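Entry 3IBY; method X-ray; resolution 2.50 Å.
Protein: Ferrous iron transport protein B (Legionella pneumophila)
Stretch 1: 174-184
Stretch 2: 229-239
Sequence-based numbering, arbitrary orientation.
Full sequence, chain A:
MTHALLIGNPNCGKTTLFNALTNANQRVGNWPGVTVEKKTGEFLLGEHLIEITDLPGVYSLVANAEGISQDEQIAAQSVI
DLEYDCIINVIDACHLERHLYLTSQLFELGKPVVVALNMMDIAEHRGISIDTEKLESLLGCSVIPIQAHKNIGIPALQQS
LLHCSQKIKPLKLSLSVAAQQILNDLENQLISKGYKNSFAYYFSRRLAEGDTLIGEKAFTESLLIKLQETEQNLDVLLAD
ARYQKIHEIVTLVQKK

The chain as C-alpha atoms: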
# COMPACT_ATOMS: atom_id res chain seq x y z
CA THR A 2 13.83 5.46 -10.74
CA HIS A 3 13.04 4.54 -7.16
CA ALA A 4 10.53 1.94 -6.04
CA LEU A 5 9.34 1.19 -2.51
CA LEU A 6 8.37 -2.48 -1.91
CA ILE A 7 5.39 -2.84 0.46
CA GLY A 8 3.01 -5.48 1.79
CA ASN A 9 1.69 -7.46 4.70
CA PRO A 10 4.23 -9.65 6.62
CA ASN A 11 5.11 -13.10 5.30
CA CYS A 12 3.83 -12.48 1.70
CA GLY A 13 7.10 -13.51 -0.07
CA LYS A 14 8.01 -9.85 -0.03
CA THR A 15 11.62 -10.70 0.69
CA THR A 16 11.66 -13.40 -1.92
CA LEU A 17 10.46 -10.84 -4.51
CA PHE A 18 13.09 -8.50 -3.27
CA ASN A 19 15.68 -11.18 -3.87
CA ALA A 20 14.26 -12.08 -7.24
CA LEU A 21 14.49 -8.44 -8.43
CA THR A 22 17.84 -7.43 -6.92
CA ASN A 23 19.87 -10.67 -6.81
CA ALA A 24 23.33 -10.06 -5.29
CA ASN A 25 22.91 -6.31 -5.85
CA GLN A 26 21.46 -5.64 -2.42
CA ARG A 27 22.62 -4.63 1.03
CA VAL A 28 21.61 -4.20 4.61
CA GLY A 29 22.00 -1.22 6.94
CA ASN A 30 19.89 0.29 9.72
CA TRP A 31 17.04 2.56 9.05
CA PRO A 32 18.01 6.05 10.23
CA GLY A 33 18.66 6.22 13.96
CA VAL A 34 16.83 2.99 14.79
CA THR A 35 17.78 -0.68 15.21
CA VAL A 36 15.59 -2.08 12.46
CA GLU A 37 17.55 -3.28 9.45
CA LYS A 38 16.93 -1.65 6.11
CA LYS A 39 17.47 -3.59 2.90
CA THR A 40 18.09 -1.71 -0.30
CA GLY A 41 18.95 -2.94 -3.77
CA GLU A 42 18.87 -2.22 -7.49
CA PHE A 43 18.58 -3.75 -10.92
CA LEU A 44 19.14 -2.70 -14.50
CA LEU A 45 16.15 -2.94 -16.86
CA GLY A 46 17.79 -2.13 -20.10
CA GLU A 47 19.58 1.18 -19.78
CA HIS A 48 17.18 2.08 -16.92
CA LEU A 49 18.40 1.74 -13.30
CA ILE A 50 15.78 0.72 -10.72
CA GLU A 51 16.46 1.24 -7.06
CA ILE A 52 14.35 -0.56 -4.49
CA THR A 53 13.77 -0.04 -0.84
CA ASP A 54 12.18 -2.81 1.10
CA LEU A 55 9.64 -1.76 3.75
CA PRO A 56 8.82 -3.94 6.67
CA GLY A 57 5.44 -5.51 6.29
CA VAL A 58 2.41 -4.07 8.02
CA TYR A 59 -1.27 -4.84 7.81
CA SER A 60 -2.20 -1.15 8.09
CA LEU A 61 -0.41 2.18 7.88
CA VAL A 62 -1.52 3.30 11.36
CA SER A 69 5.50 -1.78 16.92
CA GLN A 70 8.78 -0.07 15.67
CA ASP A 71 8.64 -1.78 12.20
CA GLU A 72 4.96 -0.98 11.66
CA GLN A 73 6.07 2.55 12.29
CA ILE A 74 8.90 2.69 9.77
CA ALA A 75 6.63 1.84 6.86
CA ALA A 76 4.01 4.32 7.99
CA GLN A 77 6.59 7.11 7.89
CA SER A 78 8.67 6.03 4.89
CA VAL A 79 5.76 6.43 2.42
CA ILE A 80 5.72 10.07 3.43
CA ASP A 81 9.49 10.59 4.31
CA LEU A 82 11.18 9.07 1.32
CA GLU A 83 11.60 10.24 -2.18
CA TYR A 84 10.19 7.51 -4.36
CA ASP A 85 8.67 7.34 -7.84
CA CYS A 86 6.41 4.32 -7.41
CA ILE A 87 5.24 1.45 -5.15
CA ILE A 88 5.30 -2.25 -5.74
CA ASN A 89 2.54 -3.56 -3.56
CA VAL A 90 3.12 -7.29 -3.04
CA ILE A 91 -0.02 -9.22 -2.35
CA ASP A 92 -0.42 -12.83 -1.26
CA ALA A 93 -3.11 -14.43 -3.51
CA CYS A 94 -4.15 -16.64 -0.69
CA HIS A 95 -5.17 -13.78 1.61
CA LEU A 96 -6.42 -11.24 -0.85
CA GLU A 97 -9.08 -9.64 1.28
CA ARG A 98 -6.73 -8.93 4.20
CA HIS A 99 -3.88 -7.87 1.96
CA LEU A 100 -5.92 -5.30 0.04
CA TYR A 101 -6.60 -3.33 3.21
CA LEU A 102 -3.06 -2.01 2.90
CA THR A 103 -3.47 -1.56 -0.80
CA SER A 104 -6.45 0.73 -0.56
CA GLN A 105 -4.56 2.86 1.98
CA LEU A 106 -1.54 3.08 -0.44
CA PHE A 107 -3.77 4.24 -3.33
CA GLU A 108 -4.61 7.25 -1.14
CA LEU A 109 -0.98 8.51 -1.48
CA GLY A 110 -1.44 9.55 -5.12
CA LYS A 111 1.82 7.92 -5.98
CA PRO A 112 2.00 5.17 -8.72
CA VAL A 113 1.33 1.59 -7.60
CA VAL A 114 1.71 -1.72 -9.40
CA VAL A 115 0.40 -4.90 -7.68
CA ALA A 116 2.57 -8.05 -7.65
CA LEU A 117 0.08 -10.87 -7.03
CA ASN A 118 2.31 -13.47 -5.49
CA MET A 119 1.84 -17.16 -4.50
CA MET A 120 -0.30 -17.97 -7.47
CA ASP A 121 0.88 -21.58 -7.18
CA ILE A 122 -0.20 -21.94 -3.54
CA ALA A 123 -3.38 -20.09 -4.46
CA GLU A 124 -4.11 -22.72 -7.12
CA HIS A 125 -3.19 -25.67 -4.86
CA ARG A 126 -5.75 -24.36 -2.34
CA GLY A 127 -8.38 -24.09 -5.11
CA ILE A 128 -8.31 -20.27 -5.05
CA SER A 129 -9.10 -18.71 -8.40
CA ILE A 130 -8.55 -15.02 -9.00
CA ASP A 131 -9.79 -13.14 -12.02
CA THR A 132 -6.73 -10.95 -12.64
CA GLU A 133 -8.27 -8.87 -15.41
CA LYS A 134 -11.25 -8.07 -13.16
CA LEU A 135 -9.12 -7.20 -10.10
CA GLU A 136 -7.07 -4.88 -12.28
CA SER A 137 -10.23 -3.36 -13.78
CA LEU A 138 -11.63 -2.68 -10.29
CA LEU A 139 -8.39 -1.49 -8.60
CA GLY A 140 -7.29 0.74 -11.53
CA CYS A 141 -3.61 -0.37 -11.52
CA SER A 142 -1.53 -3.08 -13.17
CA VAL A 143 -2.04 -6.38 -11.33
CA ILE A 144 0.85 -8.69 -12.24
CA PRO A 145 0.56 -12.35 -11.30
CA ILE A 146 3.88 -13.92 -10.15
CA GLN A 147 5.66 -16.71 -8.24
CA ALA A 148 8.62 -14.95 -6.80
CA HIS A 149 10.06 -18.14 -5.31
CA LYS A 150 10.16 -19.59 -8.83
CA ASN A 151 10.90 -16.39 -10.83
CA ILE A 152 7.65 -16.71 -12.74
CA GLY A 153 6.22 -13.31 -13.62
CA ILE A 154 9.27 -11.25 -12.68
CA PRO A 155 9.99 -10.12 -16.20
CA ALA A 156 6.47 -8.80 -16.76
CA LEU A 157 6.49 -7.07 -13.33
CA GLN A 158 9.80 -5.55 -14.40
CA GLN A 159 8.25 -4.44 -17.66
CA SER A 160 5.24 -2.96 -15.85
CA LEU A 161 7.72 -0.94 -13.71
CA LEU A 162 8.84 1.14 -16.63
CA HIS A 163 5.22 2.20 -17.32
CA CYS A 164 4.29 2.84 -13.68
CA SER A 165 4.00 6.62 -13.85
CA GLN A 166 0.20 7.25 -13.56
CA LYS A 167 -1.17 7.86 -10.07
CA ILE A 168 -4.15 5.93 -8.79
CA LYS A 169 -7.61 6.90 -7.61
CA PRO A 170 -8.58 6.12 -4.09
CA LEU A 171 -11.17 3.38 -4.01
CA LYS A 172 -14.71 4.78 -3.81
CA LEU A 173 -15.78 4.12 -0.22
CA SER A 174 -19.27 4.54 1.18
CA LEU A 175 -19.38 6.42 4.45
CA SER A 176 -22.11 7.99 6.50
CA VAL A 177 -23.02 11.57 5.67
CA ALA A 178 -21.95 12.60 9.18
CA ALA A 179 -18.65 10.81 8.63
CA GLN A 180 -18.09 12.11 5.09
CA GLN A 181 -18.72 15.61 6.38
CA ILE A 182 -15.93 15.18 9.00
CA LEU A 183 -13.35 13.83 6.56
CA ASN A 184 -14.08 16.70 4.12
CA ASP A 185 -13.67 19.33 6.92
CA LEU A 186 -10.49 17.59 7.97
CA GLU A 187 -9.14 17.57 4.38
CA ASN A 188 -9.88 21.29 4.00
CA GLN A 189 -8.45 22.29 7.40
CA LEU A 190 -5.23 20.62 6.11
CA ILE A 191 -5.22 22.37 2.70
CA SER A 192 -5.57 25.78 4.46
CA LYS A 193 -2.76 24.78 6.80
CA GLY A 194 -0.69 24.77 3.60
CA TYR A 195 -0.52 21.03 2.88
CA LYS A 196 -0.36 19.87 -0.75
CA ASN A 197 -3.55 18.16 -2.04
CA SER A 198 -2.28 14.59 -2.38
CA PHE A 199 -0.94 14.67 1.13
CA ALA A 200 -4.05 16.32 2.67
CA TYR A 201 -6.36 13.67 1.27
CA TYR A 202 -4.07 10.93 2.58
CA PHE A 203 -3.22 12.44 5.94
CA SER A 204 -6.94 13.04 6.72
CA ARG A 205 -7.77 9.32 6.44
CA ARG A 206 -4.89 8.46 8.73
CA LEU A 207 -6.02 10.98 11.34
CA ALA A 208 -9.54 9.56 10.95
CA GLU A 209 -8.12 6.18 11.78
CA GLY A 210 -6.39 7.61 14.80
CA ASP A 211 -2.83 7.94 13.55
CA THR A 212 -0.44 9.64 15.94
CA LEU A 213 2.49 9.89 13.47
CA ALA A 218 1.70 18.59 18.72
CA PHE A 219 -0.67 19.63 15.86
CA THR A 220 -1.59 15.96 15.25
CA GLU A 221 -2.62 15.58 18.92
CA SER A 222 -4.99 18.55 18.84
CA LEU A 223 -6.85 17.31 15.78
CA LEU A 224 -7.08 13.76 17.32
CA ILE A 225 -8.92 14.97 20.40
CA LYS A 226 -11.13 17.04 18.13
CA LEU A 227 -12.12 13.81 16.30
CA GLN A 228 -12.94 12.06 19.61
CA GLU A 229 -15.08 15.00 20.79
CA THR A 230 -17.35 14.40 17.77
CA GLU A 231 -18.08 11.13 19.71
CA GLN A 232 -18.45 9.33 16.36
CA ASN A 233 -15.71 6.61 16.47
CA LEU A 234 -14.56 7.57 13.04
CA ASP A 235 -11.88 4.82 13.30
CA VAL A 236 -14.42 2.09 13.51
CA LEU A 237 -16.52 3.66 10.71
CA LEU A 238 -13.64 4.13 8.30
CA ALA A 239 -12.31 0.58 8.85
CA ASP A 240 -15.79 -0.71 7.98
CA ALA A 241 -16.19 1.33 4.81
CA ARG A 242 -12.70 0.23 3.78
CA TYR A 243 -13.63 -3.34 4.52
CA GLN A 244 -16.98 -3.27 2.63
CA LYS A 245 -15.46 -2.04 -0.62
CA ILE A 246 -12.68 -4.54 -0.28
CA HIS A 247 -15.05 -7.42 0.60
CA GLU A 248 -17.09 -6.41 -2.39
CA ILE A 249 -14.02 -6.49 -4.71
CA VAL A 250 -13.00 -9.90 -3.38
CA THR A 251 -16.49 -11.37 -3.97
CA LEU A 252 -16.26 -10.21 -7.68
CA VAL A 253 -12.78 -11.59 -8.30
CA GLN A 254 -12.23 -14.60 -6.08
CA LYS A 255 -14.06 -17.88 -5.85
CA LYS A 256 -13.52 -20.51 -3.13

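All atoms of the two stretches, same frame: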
# COMPACT_ATOMS: atom_id res chain seq x y z
N SER A 174 -17.99 3.99 0.78
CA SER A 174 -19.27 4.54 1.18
C SER A 174 -19.25 4.81 2.67
O SER A 174 -19.13 3.90 3.47
CB SER A 174 -20.39 3.60 0.79
OG SER A 174 -21.62 4.23 1.05
N LEU A 175 -19.35 6.08 3.04
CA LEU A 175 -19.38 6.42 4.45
C LEU A 175 -20.65 7.19 4.74
O LEU A 175 -21.25 7.79 3.83
CB LEU A 175 -18.15 7.26 4.85
CG LEU A 175 -16.77 6.53 4.92
CD1 LEU A 175 -15.62 7.37 4.27
CD2 LEU A 175 -16.40 6.08 6.36
N SER A 176 -21.04 7.15 6.00
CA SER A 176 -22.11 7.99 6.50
C SER A 176 -21.93 9.49 6.13
O SER A 176 -20.82 9.98 5.88
CB SER A 176 -22.28 7.79 8.00
OG SER A 176 -22.10 9.00 8.68
N VAL A 177 -23.04 10.19 6.06
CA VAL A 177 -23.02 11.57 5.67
C VAL A 177 -22.29 12.36 6.75
O VAL A 177 -21.49 13.25 6.44
CB VAL A 177 -24.48 12.10 5.47
CG1 VAL A 177 -24.49 13.61 5.30
CG2 VAL A 177 -25.12 11.41 4.27
N ALA A 178 -22.58 12.01 8.00
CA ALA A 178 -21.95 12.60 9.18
C ALA A 178 -20.45 12.42 9.08
O ALA A 178 -19.70 13.36 9.27
CB ALA A 178 -22.47 11.92 10.45
N ALA A 179 -20.05 11.19 8.76
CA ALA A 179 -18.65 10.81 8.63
C ALA A 179 -17.99 11.45 7.40
O ALA A 179 -16.82 11.89 7.47
CB ALA A 179 -18.51 9.28 8.59
N GLN A 180 -18.69 11.51 6.27
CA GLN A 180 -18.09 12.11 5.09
C GLN A 180 -17.86 13.60 5.35
O GLN A 180 -16.81 14.15 5.05
CB GLN A 180 -18.94 11.84 3.84
CG GLN A 180 -18.17 11.99 2.50
CD GLN A 180 -16.98 10.97 2.31
OE1 GLN A 180 -15.81 11.38 2.12
NE2 GLN A 180 -17.30 9.65 2.33
N GLN A 181 -18.84 14.23 5.98
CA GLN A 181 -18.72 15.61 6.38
C GLN A 181 -17.40 15.84 7.14
O GLN A 181 -16.65 16.77 6.83
CB GLN A 181 -19.95 15.99 7.22
CG GLN A 181 -20.28 17.50 7.29
CD GLN A 181 -19.94 18.17 8.65
OE1 GLN A 181 -19.70 17.49 9.67
NE2 GLN A 181 -19.94 19.51 8.65
N ILE A 182 -17.09 14.98 8.12
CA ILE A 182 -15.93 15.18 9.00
C ILE A 182 -14.62 15.04 8.24
O ILE A 182 -13.71 15.83 8.44
CB ILE A 182 -15.91 14.19 10.21
CG1 ILE A 182 -17.06 14.46 11.17
CG2 ILE A 182 -14.58 14.29 10.99
CD1 ILE A 182 -17.27 13.38 12.21
N LEU A 183 -14.53 14.03 7.39
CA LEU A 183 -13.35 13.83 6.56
C LEU A 183 -13.15 14.99 5.57
O LEU A 183 -11.99 15.36 5.29
CB LEU A 183 -13.41 12.50 5.80
CG LEU A 183 -13.28 11.14 6.51
CD1 LEU A 183 -13.60 10.04 5.50
CD2 LEU A 183 -11.88 10.86 7.16
N ASN A 184 -14.23 15.58 5.05
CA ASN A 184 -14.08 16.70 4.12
C ASN A 184 -13.68 18.01 4.83
O ASN A 184 -12.95 18.83 4.26
CB ASN A 184 -15.33 16.88 3.24
CG ASN A 184 -15.68 15.65 2.41
OD1 ASN A 184 -14.82 14.86 2.02
ND2 ASN A 184 -16.95 15.47 2.16
N GLU A 229 -14.00 14.18 20.25
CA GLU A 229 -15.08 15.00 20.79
C GLU A 229 -16.31 14.97 19.87
O GLU A 229 -17.41 15.29 20.33
CB GLU A 229 -14.67 16.47 21.06
CG GLU A 229 -15.57 17.18 22.11
CD GLU A 229 -15.95 18.62 21.75
OE1 GLU A 229 -15.09 19.32 21.18
OE2 GLU A 229 -17.09 19.06 22.08
N THR A 230 -16.16 14.59 18.60
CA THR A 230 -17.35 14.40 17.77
C THR A 230 -18.10 13.13 18.20
O THR A 230 -19.23 12.90 17.75
CB THR A 230 -17.06 14.31 16.26
OG1 THR A 230 -16.44 13.05 15.99
CG2 THR A 230 -16.20 15.50 15.78
N GLU A 231 -17.47 12.33 19.08
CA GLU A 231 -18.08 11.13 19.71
C GLU A 231 -18.65 10.20 18.65
O GLU A 231 -19.70 9.60 18.86
CB GLU A 231 -19.19 11.52 20.72
CG GLU A 231 -18.93 12.81 21.52
CD GLU A 231 -19.15 12.66 23.02
OE1 GLU A 231 -18.44 11.83 23.63
OE2 GLU A 231 -20.01 13.36 23.60
N GLN A 232 -17.95 10.09 17.51
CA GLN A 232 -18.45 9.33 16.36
C GLN A 232 -17.76 7.98 16.15
O GLN A 232 -18.32 7.13 15.46
CB GLN A 232 -18.34 10.13 15.05
CG GLN A 232 -19.55 11.05 14.74
CD GLN A 232 -20.80 10.34 14.17
OE1 GLN A 232 -20.71 9.39 13.37
NE2 GLN A 232 -21.98 10.83 14.56
N ASN A 233 -16.55 7.80 16.73
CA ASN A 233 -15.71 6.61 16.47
C ASN A 233 -15.36 6.51 15.00
O ASN A 233 -15.47 5.45 14.38
CB ASN A 233 -16.38 5.29 16.85
CG ASN A 233 -16.81 5.24 18.27
OD1 ASN A 233 -17.49 4.28 18.67
ND2 ASN A 233 -16.45 6.27 19.05
N LEU A 234 -14.96 7.62 14.42
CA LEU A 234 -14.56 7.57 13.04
C LEU A 234 -13.73 6.31 12.73
O LEU A 234 -13.92 5.68 11.68
CB LEU A 234 -13.77 8.83 12.71
CG LEU A 234 -13.96 9.38 11.33
CD1 LEU A 234 -15.43 9.73 11.11
CD2 LEU A 234 -13.06 10.60 11.16
N ASP A 235 -12.84 5.91 13.64
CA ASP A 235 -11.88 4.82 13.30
C ASP A 235 -12.63 3.58 12.90
O ASP A 235 -12.44 3.03 11.81
CB ASP A 235 -10.83 4.52 14.39
CG ASP A 235 -11.42 4.26 15.77
OD1 ASP A 235 -10.74 3.59 16.59
OD2 ASP A 235 -12.55 4.72 16.04
N VAL A 236 -13.56 3.21 13.76
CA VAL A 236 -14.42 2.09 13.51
C VAL A 236 -15.17 2.26 12.18
O VAL A 236 -15.16 1.34 11.36
CB VAL A 236 -15.39 1.92 14.67
CG1 VAL A 236 -16.18 0.61 14.54
CG2 VAL A 236 -14.63 1.99 16.01
N LEU A 237 -15.80 3.42 11.96
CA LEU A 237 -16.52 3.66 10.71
C LEU A 237 -15.64 3.55 9.49
O LEU A 237 -16.01 2.93 8.51
CB LEU A 237 -17.17 5.04 10.71
CG LEU A 237 -18.65 5.07 11.08
CD1 LEU A 237 -18.95 4.03 12.15
CD2 LEU A 237 -19.08 6.47 11.53
N LEU A 238 -14.46 4.13 9.51
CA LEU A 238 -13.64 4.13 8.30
C LEU A 238 -13.13 2.73 7.96
O LEU A 238 -13.12 2.32 6.79
CB LEU A 238 -12.46 5.09 8.45
CG LEU A 238 -12.26 6.15 7.36
CD1 LEU A 238 -11.62 7.39 8.01
CD2 LEU A 238 -11.44 5.64 6.16
N ALA A 239 -12.70 2.00 8.99
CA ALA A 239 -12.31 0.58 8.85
C ALA A 239 -13.43 -0.25 8.20
O ALA A 239 -13.14 -1.09 7.34
CB ALA A 239 -11.93 -0.04 10.22

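Leu234, buried in the first turn of helix 234-239, is the hub of an apolar contact between two helical segments whose N-to-C directions differ by 105°. CD1 of Leu234 lies 4.0 Å from CB of Ala179, while CD2 of Leu234 lies 4.0 Å from CG2 of Ile182 and 4.2 Å from CD2 of Leu183, so the forked leucine end meets three residues of helix 177-184. Ala179 is buried where the backbones come near, its CA 6.8 Å from CA of Leu234; a methyl is enough to fill this narrow space, and CB of Ala179 also lies 4.1 Å from CD2 of Leu237. Leu183, also buried, packs its CD2 3.6 Å from CD1 of Leu238, the closest contact between the stretches. The CA-to-CB bond of Leu238 points sideways, but the end of its side chain comes nearer and so joins the buried cluster. Ahead of helix 177-184, Leu175 extends the apolar surface, with CD2 4.3 Å from CG of Leu238 and 3.8 Å from the backbone O of Leu237.

Ile182 carries the contact outward. CD1 of Ile182 (chi1 m, chi2 t) lies 3.9 Å from OG1 of Thr230 and 4.1 Å from CG of Gln232, using the aliphatic part of the glutamine. Gln232 OE1 ends 4.2 Å from CB of Ala178, a van der Waals approach near the surface. No hydrogen bond crosses between the stretches; packing over 447 Å² of buried surface, both sides summed, joins them. Polar groups instead act locally. Ser176 caps helix 177-184, its OG accepting from Ala179 N at 3.0 Å and satisfying an amide at the helix start, just where Ala179 packs against Leu234. On the outer side of the other helix, Asp235 OD2 takes a weak bond from Val236 N at 2.9 Å.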